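Vacuolar-sorting protein BRO1 (Saccharomyces cerevisiae, PDB 1ZB1) works as an endosomal adapter in multivesicular-body sorting, helping to concentrate cargo and recruiting the deubiquitinase DOA4, its Bro1 domain being the part described here. Local coordinates at residues A[9-17]-A[127-138]; A[155-164]-A[176-187]. All coordinates share one frame; numbering follows the deposited sequence.

Interaction 1 (A[9-17]-A[127-138]); sequences YLFDLKLKD and FNIAVIFTQIAR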
loop_
_atom_site.group_PDB
_atom_site.type_symbol
_atom_site.label_atom_id
_atom_site.label_comp_id
_atom_site.label_asym_id
_atom_site.label_seq_id
_atom_site.Cartn_x
_atom_site.Cartn_y
_atom_site.Cartn_z
ATOM N N TYR A 9 -7.474 2.411 -10.920
ATOM C CA TYR A 9 -6.789 1.159 -11.207
ATOM C C TYR A 9 -5.903 0.815 -10.005
ATOM O O TYR A 9 -4.866 1.448 -9.799
ATOM C CB TYR A 9 -5.916 1.320 -12.451
ATOM C CG TYR A 9 -5.266 0.039 -12.916
ATOM C CD1 TYR A 9 -5.857 -0.740 -13.908
ATOM C CD2 TYR A 9 -4.066 -0.401 -12.356
ATOM C CE1 TYR A 9 -5.267 -1.931 -14.336
ATOM C CE2 TYR A 9 -3.467 -1.591 -12.779
ATOM C CZ TYR A 9 -4.074 -2.347 -13.769
ATOM O OH TYR A 9 -3.491 -3.511 -14.203
ATOM N N LEU A 10 -6.307 -0.178 -9.221
ATOM C CA LEU A 10 -5.545 -0.581 -8.040
ATOM C C LEU A 10 -4.827 -1.918 -8.230
ATOM O O LEU A 10 -5.412 -2.880 -8.735
ATOM C CB LEU A 10 -6.475 -0.674 -6.824
ATOM C CG LEU A 10 -7.227 0.615 -6.468
ATOM C CD1 LEU A 10 -8.133 0.363 -5.272
ATOM C CD2 LEU A 10 -6.237 1.727 -6.168
ATOM N N PHE A 11 -3.559 -1.972 -7.828
ATOM C CA PHE A 11 -2.770 -3.194 -7.943
ATOM C C PHE A 11 -3.299 -4.240 -6.969
ATOM O O PHE A 11 -3.654 -3.921 -5.834
ATOM C CB PHE A 11 -1.287 -2.925 -7.641
ATOM C CG PHE A 11 -0.590 -2.079 -8.676
ATOM C CD1 PHE A 11 -1.104 -1.952 -9.965
ATOM C CD2 PHE A 11 0.605 -1.430 -8.364
ATOM C CE1 PHE A 11 -0.441 -1.190 -10.932
ATOM C CE2 PHE A 11 1.279 -0.666 -9.321
ATOM C CZ PHE A 11 0.751 -0.546 -10.611
ATOM N N ASP A 12 -3.348 -5.489 -7.414
ATOM C CA ASP A 12 -3.844 -6.574 -6.572
ATOM C C ASP A 12 -2.665 -7.262 -5.882
ATOM O O ASP A 12 -1.916 -8.010 -6.518
ATOM C CB ASP A 12 -4.612 -7.581 -7.430
ATOM C CG ASP A 12 -5.581 -8.412 -6.621
ATOM O OD1 ASP A 12 -6.569 -7.839 -6.107
ATOM O OD2 ASP A 12 -5.355 -9.638 -6.492
ATOM N N LEU A 13 -2.495 -7.001 -4.589
ATOM C CA LEU A 13 -1.397 -7.603 -3.834
ATOM C C LEU A 13 -1.734 -9.040 -3.413
ATOM O O LEU A 13 -2.907 -9.412 -3.306
ATOM C CB LEU A 13 -1.060 -6.740 -2.608
ATOM C CG LEU A 13 -0.676 -5.283 -2.918
ATOM C CD1 LEU A 13 -0.240 -4.576 -1.646
ATOM C CD2 LEU A 13 0.452 -5.244 -3.935
ATOM N N LYS A 14 -0.704 -9.848 -3.178
ATOM C CA LYS A 14 -0.907 -11.249 -2.812
ATOM C C LYS A 14 -0.600 -11.575 -1.364
ATOM O O LYS A 14 0.346 -11.040 -0.784
ATOM C CB LYS A 14 -0.052 -12.145 -3.713
ATOM C CG LYS A 14 -0.395 -12.027 -5.192
ATOM C CD LYS A 14 -1.817 -12.495 -5.447
ATOM C CE LYS A 14 -2.169 -12.433 -6.923
ATOM N NZ LYS A 14 -3.570 -12.871 -7.179
ATOM N N LEU A 15 -1.406 -12.465 -0.791
ATOM C CA LEU A 15 -1.230 -12.911 0.592
ATOM C C LEU A 15 -0.176 -14.014 0.645
ATOM O O LEU A 15 0.108 -14.665 -0.368
ATOM C CB LEU A 15 -2.536 -13.498 1.140
ATOM C CG LEU A 15 -3.746 -12.598 1.362
ATOM C CD1 LEU A 15 -4.989 -13.463 1.710
ATOM C CD2 LEU A 15 -3.428 -11.619 2.494
ATOM N N LYS A 16 0.409 -14.215 1.822
ATOM C CA LYS A 16 1.371 -15.296 2.006
ATOM C C LYS A 16 0.593 -16.453 2.638
ATOM O O LYS A 16 -0.137 -16.249 3.605
ATOM C CB LYS A 16 2.510 -14.868 2.944
ATOM C CG LYS A 16 3.408 -13.745 2.388
ATOM C CD LYS A 16 4.381 -13.227 3.454
ATOM C CE LYS A 16 5.343 -14.311 3.930
ATOM N NZ LYS A 16 6.029 -14.985 2.779
ATOM N N ASP A 17 0.726 -17.657 2.088
ATOM C CA ASP A 17 0.027 -18.807 2.648
ATOM C C ASP A 17 0.853 -19.382 3.799
ATOM O O ASP A 17 2.044 -19.106 3.912
ATOM C CB ASP A 17 -0.193 -19.893 1.586
ATOM C CG ASP A 17 -1.106 -19.438 0.460
ATOM O OD1 ASP A 17 -1.974 -18.577 0.709
ATOM O OD2 ASP A 17 -0.966 -19.946 -0.674
ATOM N N PHE A 127 2.467 -8.706 7.323
ATOM C CA PHE A 127 2.521 -8.546 5.874
ATOM C C PHE A 127 1.101 -8.780 5.327
ATOM O O PHE A 127 0.607 -8.033 4.473
ATOM C CB PHE A 127 3.495 -9.568 5.271
ATOM C CG PHE A 127 3.645 -9.463 3.775
ATOM C CD1 PHE A 127 2.735 -10.080 2.923
ATOM C CD2 PHE A 127 4.700 -8.733 3.220
ATOM C CE1 PHE A 127 2.862 -9.978 1.536
ATOM C CE2 PHE A 127 4.844 -8.617 1.832
ATOM C CZ PHE A 127 3.926 -9.238 0.983
ATOM N N ASN A 128 0.444 -9.823 5.824
ATOM C CA ASN A 128 -0.914 -10.123 5.372
ATOM C C ASN A 128 -1.914 -9.057 5.832
ATOM O O ASN A 128 -2.858 -8.736 5.113
ATOM C CB ASN A 128 -1.329 -11.530 5.838
ATOM C CG ASN A 128 -0.732 -12.629 4.956
ATOM O OD1 ASN A 128 -0.173 -12.341 3.896
ATOM N ND2 ASN A 128 -0.855 -13.884 5.380
ATOM N N ILE A 129 -1.700 -8.501 7.022
ATOM C CA ILE A 129 -2.573 -7.445 7.536
ATOM C C ILE A 129 -2.522 -6.255 6.563
ATOM O O ILE A 129 -3.555 -5.674 6.200
ATOM C CB ILE A 129 -2.112 -6.995 8.945
ATOM C CG1 ILE A 129 -2.507 -8.056 9.980
ATOM C CG2 ILE A 129 -2.719 -5.642 9.302
ATOM C CD1 ILE A 129 -1.972 -7.792 11.382
ATOM N N ALA A 130 -1.314 -5.903 6.135
ATOM C CA ALA A 130 -1.131 -4.797 5.188
ATOM C C ALA A 130 -1.853 -5.108 3.877
ATOM O O ALA A 130 -2.555 -4.254 3.314
ATOM C CB ALA A 130 0.368 -4.570 4.928
ATOM N N VAL A 131 -1.679 -6.328 3.381
ATOM C CA VAL A 131 -2.338 -6.722 2.136
ATOM C C VAL A 131 -3.860 -6.671 2.303
ATOM O O VAL A 131 -4.575 -6.190 1.421
ATOM C CB VAL A 131 -1.934 -8.158 1.706
ATOM C CG1 VAL A 131 -2.809 -8.625 0.544
ATOM C CG2 VAL A 131 -0.460 -8.179 1.275
ATOM N N ILE A 132 -4.351 -7.166 3.432
ATOM C CA ILE A 132 -5.788 -7.173 3.672
ATOM C C ILE A 132 -6.358 -5.749 3.678
ATOM O O ILE A 132 -7.481 -5.524 3.229
ATOM C CB ILE A 132 -6.122 -7.920 4.984
ATOM C CG1 ILE A 132 -5.752 -9.403 4.828
ATOM C CG2 ILE A 132 -7.618 -7.797 5.297
ATOM C CD1 ILE A 132 -5.839 -10.213 6.106
ATOM N N PHE A 133 -5.592 -4.779 4.171
ATOM C CA PHE A 133 -6.079 -3.406 4.149
ATOM C C PHE A 133 -6.276 -2.967 2.688
ATOM O O PHE A 133 -7.223 -2.246 2.387
ATOM C CB PHE A 133 -5.106 -2.446 4.853
ATOM C CG PHE A 133 -5.281 -2.377 6.353
ATOM C CD1 PHE A 133 -6.531 -2.083 6.918
ATOM C CD2 PHE A 133 -4.192 -2.566 7.201
ATOM C CE1 PHE A 133 -6.688 -1.978 8.298
ATOM C CE2 PHE A 133 -4.335 -2.463 8.594
ATOM C CZ PHE A 133 -5.586 -2.167 9.143
ATOM N N THR A 134 -5.397 -3.395 1.780
ATOM C CA THR A 134 -5.572 -3.013 0.376
ATOM C C THR A 134 -6.772 -3.740 -0.234
ATOM O O THR A 134 -7.416 -3.225 -1.155
ATOM C CB THR A 134 -4.301 -3.288 -0.493
ATOM O OG1 THR A 134 -4.126 -4.699 -0.685
ATOM C CG2 THR A 134 -3.059 -2.704 0.184
ATOM N N GLN A 135 -7.091 -4.924 0.280
ATOM C CA GLN A 135 -8.242 -5.667 -0.238
ATOM C C GLN A 135 -9.544 -5.013 0.228
ATOM O O GLN A 135 -10.539 -4.998 -0.503
ATOM C CB GLN A 135 -8.184 -7.129 0.211
ATOM C CG GLN A 135 -6.940 -7.863 -0.299
ATOM C CD GLN A 135 -6.872 -9.310 0.152
ATOM O OE1 GLN A 135 -7.211 -9.635 1.287
ATOM N NE2 GLN A 135 -6.408 -10.186 -0.737
ATOM N N ILE A 136 -9.533 -4.460 1.438
ATOM C CA ILE A 136 -10.717 -3.790 1.960
ATOM C C ILE A 136 -10.940 -2.534 1.114
ATOM O O ILE A 136 -12.071 -2.222 0.742
ATOM C CB ILE A 136 -10.538 -3.413 3.464
ATOM C CG1 ILE A 136 -10.441 -4.689 4.314
ATOM C CG2 ILE A 136 -11.725 -2.563 3.945
ATOM C CD1 ILE A 136 -10.112 -4.445 5.795
ATOM N N ALA A 137 -9.855 -1.833 0.787
ATOM C CA ALA A 137 -9.935 -0.622 -0.026
ATOM C C ALA A 137 -10.500 -0.949 -1.404
ATOM O O ALA A 137 -11.326 -0.208 -1.934
ATOM C CB ALA A 137 -8.552 0.016 -0.174
ATOM N N ARG A 138 -10.051 -2.061 -1.978
ATOM C CA ARG A 138 -10.520 -2.476 -3.298
ATOM C C ARG A 138 -12.017 -2.757 -3.265
ATOM O O ARG A 138 -12.763 -2.326 -4.145
ATOM C CB ARG A 138 -9.780 -3.737 -3.751
ATOM C CG ARG A 138 -10.132 -4.186 -5.158
ATOM C CD ARG A 138 -9.426 -5.480 -5.518
ATOM N NE ARG A 138 -9.534 -5.793 -6.943
ATOM C CZ ARG A 138 -8.876 -5.153 -7.907
ATOM N NH1 ARG A 138 -8.054 -4.157 -7.606
ATOM N NH2 ARG A 138 -9.034 -5.514 -9.175
HETATM O O HOH W 1 -7.103 -3.828 -11.430
HETATM O O HOH W 2 -6.426 -4.121 -5.105
HETATM O O HOH W 3 -4.773 -5.775 -3.075
HETATM O O HOH W 4 -5.509 -9.022 -3.287
#

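Interaction 2 (A[155-164]-A[176-187]); sequences AFSCFEYLSE and SENTRFLANICH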
loop_
_atom_site.group_PDB
_atom_site.type_symbol
_atom_site.label_atom_id
_atom_site.label_comp_id
_atom_site.label_asym_id
_atom_site.label_seq_id
_atom_site.Cartn_x
_atom_site.Cartn_y
_atom_site.Cartn_z
ATOM N N ALA A 155 -2.538 0.556 5.049
ATOM C CA ALA A 155 -1.658 -0.431 4.415
ATOM C C ALA A 155 -0.257 0.171 4.347
ATOM O O ALA A 155 0.728 -0.485 4.684
ATOM C CB ALA A 155 -2.157 -0.777 3.009
ATOM N N PHE A 156 -0.190 1.433 3.920
ATOM C CA PHE A 156 1.065 2.174 3.811
ATOM C C PHE A 156 1.813 2.110 5.144
ATOM O O PHE A 156 2.996 1.772 5.191
ATOM C CB PHE A 156 0.743 3.628 3.403
ATOM C CG PHE A 156 1.893 4.603 3.542
ATOM C CD1 PHE A 156 3.198 4.244 3.215
ATOM C CD2 PHE A 156 1.643 5.916 3.948
ATOM C CE1 PHE A 156 4.239 5.177 3.291
ATOM C CE2 PHE A 156 2.674 6.861 4.027
ATOM C CZ PHE A 156 3.974 6.487 3.697
ATOM N N SER A 157 1.109 2.415 6.227
ATOM C CA SER A 157 1.701 2.387 7.555
ATOM C C SER A 157 2.259 1.002 7.936
ATOM O O SER A 157 3.349 0.904 8.498
ATOM C CB SER A 157 0.657 2.841 8.583
ATOM O OG SER A 157 1.187 2.814 9.892
ATOM N N CYS A 158 1.514 -0.062 7.638
ATOM C CA CYS A 158 1.964 -1.417 7.955
ATOM C C CYS A 158 3.229 -1.836 7.189
ATOM O O CYS A 158 4.157 -2.395 7.781
ATOM C CB CYS A 158 0.842 -2.428 7.684
ATOM S SG CYS A 158 -0.613 -2.232 8.755
ATOM N N PHE A 159 3.263 -1.586 5.883
ATOM C CA PHE A 159 4.440 -1.943 5.078
ATOM C C PHE A 159 5.675 -1.143 5.486
ATOM O O PHE A 159 6.803 -1.645 5.433
ATOM C CB PHE A 159 4.165 -1.726 3.591
ATOM C CG PHE A 159 3.316 -2.801 2.969
ATOM C CD1 PHE A 159 3.688 -4.145 3.075
ATOM C CD2 PHE A 159 2.168 -2.474 2.247
ATOM C CE1 PHE A 159 2.936 -5.150 2.468
ATOM C CE2 PHE A 159 1.406 -3.475 1.632
ATOM C CZ PHE A 159 1.794 -4.819 1.745
ATOM N N GLU A 160 5.452 0.103 5.885
ATOM C CA GLU A 160 6.529 0.980 6.320
ATOM C C GLU A 160 7.167 0.425 7.596
ATOM O O GLU A 160 8.392 0.357 7.708
ATOM C CB GLU A 160 5.976 2.389 6.571
ATOM C CG GLU A 160 6.980 3.370 7.147
ATOM C CD GLU A 160 6.410 4.773 7.257
ATOM O OE1 GLU A 160 5.433 4.967 8.013
ATOM O OE2 GLU A 160 6.941 5.678 6.578
ATOM N N TYR A 161 6.331 0.028 8.551
ATOM C CA TYR A 161 6.812 -0.533 9.817
ATOM C C TYR A 161 7.605 -1.809 9.557
ATOM O O TYR A 161 8.635 -2.060 10.191
ATOM C CB TYR A 161 5.634 -0.848 10.742
ATOM C CG TYR A 161 6.042 -1.423 12.085
ATOM C CD1 TYR A 161 6.289 -0.590 13.176
ATOM C CD2 TYR A 161 6.186 -2.802 12.260
ATOM C CE1 TYR A 161 6.666 -1.114 14.410
ATOM C CE2 TYR A 161 6.567 -3.337 13.489
ATOM C CZ TYR A 161 6.803 -2.484 14.561
ATOM O OH TYR A 161 7.154 -3.001 15.788
ATOM N N LEU A 162 7.112 -2.624 8.632
ATOM C CA LEU A 162 7.790 -3.862 8.271
ATOM C C LEU A 162 9.191 -3.591 7.693
ATOM O O LEU A 162 10.167 -4.254 8.063
ATOM C CB LEU A 162 6.955 -4.629 7.236
ATOM C CG LEU A 162 5.716 -5.371 7.767
ATOM C CD1 LEU A 162 4.857 -5.818 6.593
ATOM C CD2 LEU A 162 6.140 -6.580 8.606
ATOM N N SER A 163 9.295 -2.621 6.792
ATOM C CA SER A 163 10.591 -2.331 6.179
ATOM C C SER A 163 11.597 -1.769 7.172
ATOM O O SER A 163 12.796 -2.012 7.050
ATOM C CB SER A 163 10.438 -1.354 5.008
ATOM O OG SER A 163 10.120 -0.057 5.470
ATOM N N GLU A 164 11.112 -1.028 8.161
ATOM C CA GLU A 164 12.006 -0.436 9.152
ATOM C C GLU A 164 12.276 -1.302 10.383
ATOM O O GLU A 164 13.226 -1.037 11.122
ATOM C CB GLU A 164 11.452 0.917 9.613
ATOM C CG GLU A 164 11.127 1.868 8.478
ATOM C CD GLU A 164 10.665 3.230 8.965
ATOM O OE1 GLU A 164 9.942 3.292 9.981
ATOM O OE2 GLU A 164 11.017 4.239 8.320
ATOM N N SER A 176 13.595 -5.677 3.333
ATOM C CA SER A 176 13.335 -4.255 3.563
ATOM C C SER A 176 13.037 -3.415 2.317
ATOM O O SER A 176 12.159 -2.552 2.343
ATOM C CB SER A 176 14.508 -3.630 4.333
ATOM O OG SER A 176 14.241 -2.269 4.632
ATOM N N GLU A 177 13.755 -3.655 1.227
ATOM C CA GLU A 177 13.519 -2.871 0.017
ATOM C C GLU A 177 12.197 -3.221 -0.673
ATOM O O GLU A 177 11.596 -2.378 -1.349
ATOM C CB GLU A 177 14.691 -3.016 -0.970
ATOM C CG GLU A 177 14.973 -4.428 -1.470
ATOM C CD GLU A 177 15.724 -5.301 -0.464
ATOM O OE1 GLU A 177 16.054 -6.454 -0.827
ATOM O OE2 GLU A 177 15.983 -4.848 0.674
ATOM N N ASN A 178 11.726 -4.451 -0.491
ATOM C CA ASN A 178 10.474 -4.849 -1.119
ATOM C C ASN A 178 9.255 -4.358 -0.342
ATOM O O ASN A 178 8.240 -4.008 -0.938
ATOM C CB ASN A 178 10.431 -6.365 -1.320
ATOM C CG ASN A 178 11.458 -6.839 -2.338
ATOM O OD1 ASN A 178 11.749 -6.136 -3.307
ATOM N ND2 ASN A 178 11.999 -8.037 -2.132
ATOM N N THR A 179 9.345 -4.315 0.984
ATOM C CA THR A 179 8.224 -3.811 1.766
ATOM C C THR A 179 8.170 -2.288 1.628
ATOM O O THR A 179 7.104 -1.679 1.726
ATOM C CB THR A 179 8.328 -4.220 3.254
ATOM O OG1 THR A 179 9.677 -4.068 3.714
ATOM C CG2 THR A 179 7.868 -5.674 3.429
ATOM N N ARG A 180 9.323 -1.668 1.383
ATOM C CA ARG A 180 9.365 -0.218 1.192
ATOM C C ARG A 180 8.640 0.094 -0.132
ATOM O O ARG A 180 7.867 1.058 -0.235
ATOM C CB ARG A 180 10.818 0.263 1.116
ATOM C CG ARG A 180 10.986 1.757 0.878
ATOM C CD ARG A 180 11.319 2.481 2.172
ATOM N NE ARG A 180 10.130 2.968 2.861
ATOM C CZ ARG A 180 10.092 3.298 4.147
ATOM N NH1 ARG A 180 11.177 3.187 4.902
ATOM N NH2 ARG A 180 8.966 3.753 4.677
ATOM N N PHE A 181 8.900 -0.736 -1.139
ATOM C CA PHE A 181 8.275 -0.585 -2.452
ATOM C C PHE A 181 6.760 -0.699 -2.282
ATOM O O PHE A 181 6.003 0.130 -2.785
ATOM C CB PHE A 181 8.802 -1.676 -3.406
ATOM C CG PHE A 181 8.055 -1.780 -4.711
ATOM C CD1 PHE A 181 8.019 -0.711 -5.605
ATOM C CD2 PHE A 181 7.393 -2.960 -5.052
ATOM C CE1 PHE A 181 7.333 -0.813 -6.818
ATOM C CE2 PHE A 181 6.702 -3.074 -6.261
ATOM C CZ PHE A 181 6.673 -1.995 -7.147
ATOM N N LEU A 182 6.321 -1.729 -1.568
ATOM C CA LEU A 182 4.894 -1.922 -1.337
ATOM C C LEU A 182 4.283 -0.719 -0.600
ATOM O O LEU A 182 3.159 -0.297 -0.900
ATOM C CB LEU A 182 4.669 -3.220 -0.551
ATOM C CG LEU A 182 4.198 -4.467 -1.315
ATOM C CD1 LEU A 182 4.498 -4.355 -2.794
ATOM C CD2 LEU A 182 4.834 -5.710 -0.707
ATOM N N ALA A 183 5.021 -0.168 0.359
ATOM C CA ALA A 183 4.537 0.997 1.105
ATOM C C ALA A 183 4.374 2.195 0.161
ATOM O O ALA A 183 3.387 2.929 0.241
ATOM C CB ALA A 183 5.513 1.350 2.225
ATOM N N ASN A 184 5.346 2.384 -0.728
ATOM C CA ASN A 184 5.309 3.489 -1.683
ATOM C C ASN A 184 4.163 3.344 -2.683
ATOM O O ASN A 184 3.614 4.338 -3.157
ATOM C CB ASN A 184 6.654 3.604 -2.420
ATOM C CG ASN A 184 7.755 4.167 -1.529
ATOM O OD1 ASN A 184 7.479 4.902 -0.583
ATOM N ND2 ASN A 184 9.003 3.840 -1.838
ATOM N N ILE A 185 3.803 2.103 -3.000
ATOM C CA ILE A 185 2.692 1.847 -3.918
ATOM C C ILE A 185 1.384 2.273 -3.239
ATOM O O ILE A 185 0.543 2.939 -3.843
ATOM C CB ILE A 185 2.597 0.336 -4.280
ATOM C CG1 ILE A 185 3.751 -0.063 -5.213
ATOM C CG2 ILE A 185 1.249 0.030 -4.927
ATOM C CD1 ILE A 185 3.653 0.527 -6.606
ATOM N N CYS A 186 1.224 1.889 -1.975
ATOM C CA CYS A 186 0.020 2.221 -1.217
ATOM C C CYS A 186 -0.129 3.725 -0.988
ATOM O O CYS A 186 -1.238 4.267 -1.083
ATOM C CB CYS A 186 0.010 1.481 0.125
ATOM S SG CYS A 186 -0.096 -0.330 -0.023
ATOM N N HIS A 187 0.978 4.399 -0.692
ATOM C CA HIS A 187 0.942 5.841 -0.481
ATOM C C HIS A 187 0.535 6.530 -1.792
ATOM O O HIS A 187 -0.348 7.398 -1.810
ATOM C CB HIS A 187 2.318 6.342 -0.026
ATOM C CG HIS A 187 2.340 7.788 0.364
ATOM N ND1 HIS A 187 3.490 8.432 0.768
ATOM C CD2 HIS A 187 1.353 8.716 0.408
ATOM C CE1 HIS A 187 3.213 9.695 1.041
ATOM N NE2 HIS A 187 1.924 9.894 0.830
HETATM O O HOH W 5 10.361 -5.811 5.798
#

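Interaction 1 (A[9-17]-A[127-138])
The guanidinium of Arg138 meets segment 9-17 in two ways. Over one face sits Asp12, its OD1 3.7 Å from Arg138 NE in a long salt bridge of charge alone; near the edge, NH1 donates to Leu10 O (3.1 Å, 138°) from above the carbonyl plane, not on a lone pair. The arginine chain, extended from CG to NE with CG anti to the backbone N (chi1 -176°), carries the group out to the loop. The Phe127 ring receives Lys14 O at its edge, while the aliphatic chain of Lys16 crosses at about a right angle, Lys16 CD 3.6 Å from Phe127 CD1. Asn128 grips the Lys16 backbone with both ends of its amide: OD1 accepts from Lys16 N (2.9 Å) on an in-plane lone pair and ND2 donates to Lys16 O (3.0 Å), fixing the amide's rotation. Leu15 CD2 lies 3.6 Å from Val131 CG1, and Leu13 CD1 meets Thr134 CG2. Waters bridge Leu13 N to Thr134 OG1 and Leu13 O to Gln135 NE2. The segment runs along helix 118-139 in the opposite chain direction, Leu10 by Arg138 and Leu15 by Asn128; the helix also packs on helices 65-86 and 146-165, and Phe11 and Leu13 reach helix 242-269.

Interaction 2 (A[155-164]-A[176-187])
Two antiparallel helices of the largely helical Bro1 domain, 146-165 and 176-198, pack side by side, their local axes approaching to 7.8 Å at a signed crossing angle of -162°. Phe159 is a knob in the hole made by Thr179, Leu182, Ala183 and Cys186. Its CG lies anti to the carbonyl carbon (chi1 -77°), which brings one face of the ring against Leu182 CB, 3.6 Å from the centroid in a CH-pi contact; Cys186 SG approaches the ring edge. One turn earlier on the same helix, Phe156 runs side by side with His187 in an offset stack, centroids 4.5 Å and planes 21° apart, and His187 CB sits over the centre of the Phe156 ring. His187 NE2 is held from outside the pair by Asp342. Toward the other end, Ser176 OG donates to Ser163 O at 2.8 Å, and Ser163 OG turns back to Glu160 O. Arg180, bent at chi2 and chi3, has Ser163 OG over one guanidinium face and makes two salt bridges: NH2 is 3.4 Å from Glu160 OE2, and NH1 is 3.6 Å from Glu164 OE2, which lies at the guanidinium edge. Phe159 with Leu182, Ala183 and Cys186 fills the buried middle, and the Phe156-His187 stack continues it toward one end. Arg180 probably offsets the charge of both acids, which would otherwise repel each other, and would help both to stay ionised.

Both interactions lie near the centre of the chain, and they meet through helices 118-139 and 146-165, which follow each other in sequence: Ala130 CB touches Phe159 CZ at 3.5 Å, and Thr134 CG2 meets Ala155 CB at the same distance. Helix 146-165 thus has helices 118-139 and 176-198 as neighbours, and Phe159 also touches Leu13 of interaction 1. Interaction 2 is the more buried, two regular helices interlocking through rings and small side chains, with charges kept to its margin. Interaction 1 is only partly buried; side chains of the helix and bridging waters serve much of its extended segment's backbone. In these two contacts, at least, the chemistry appears to follow the secondary structure.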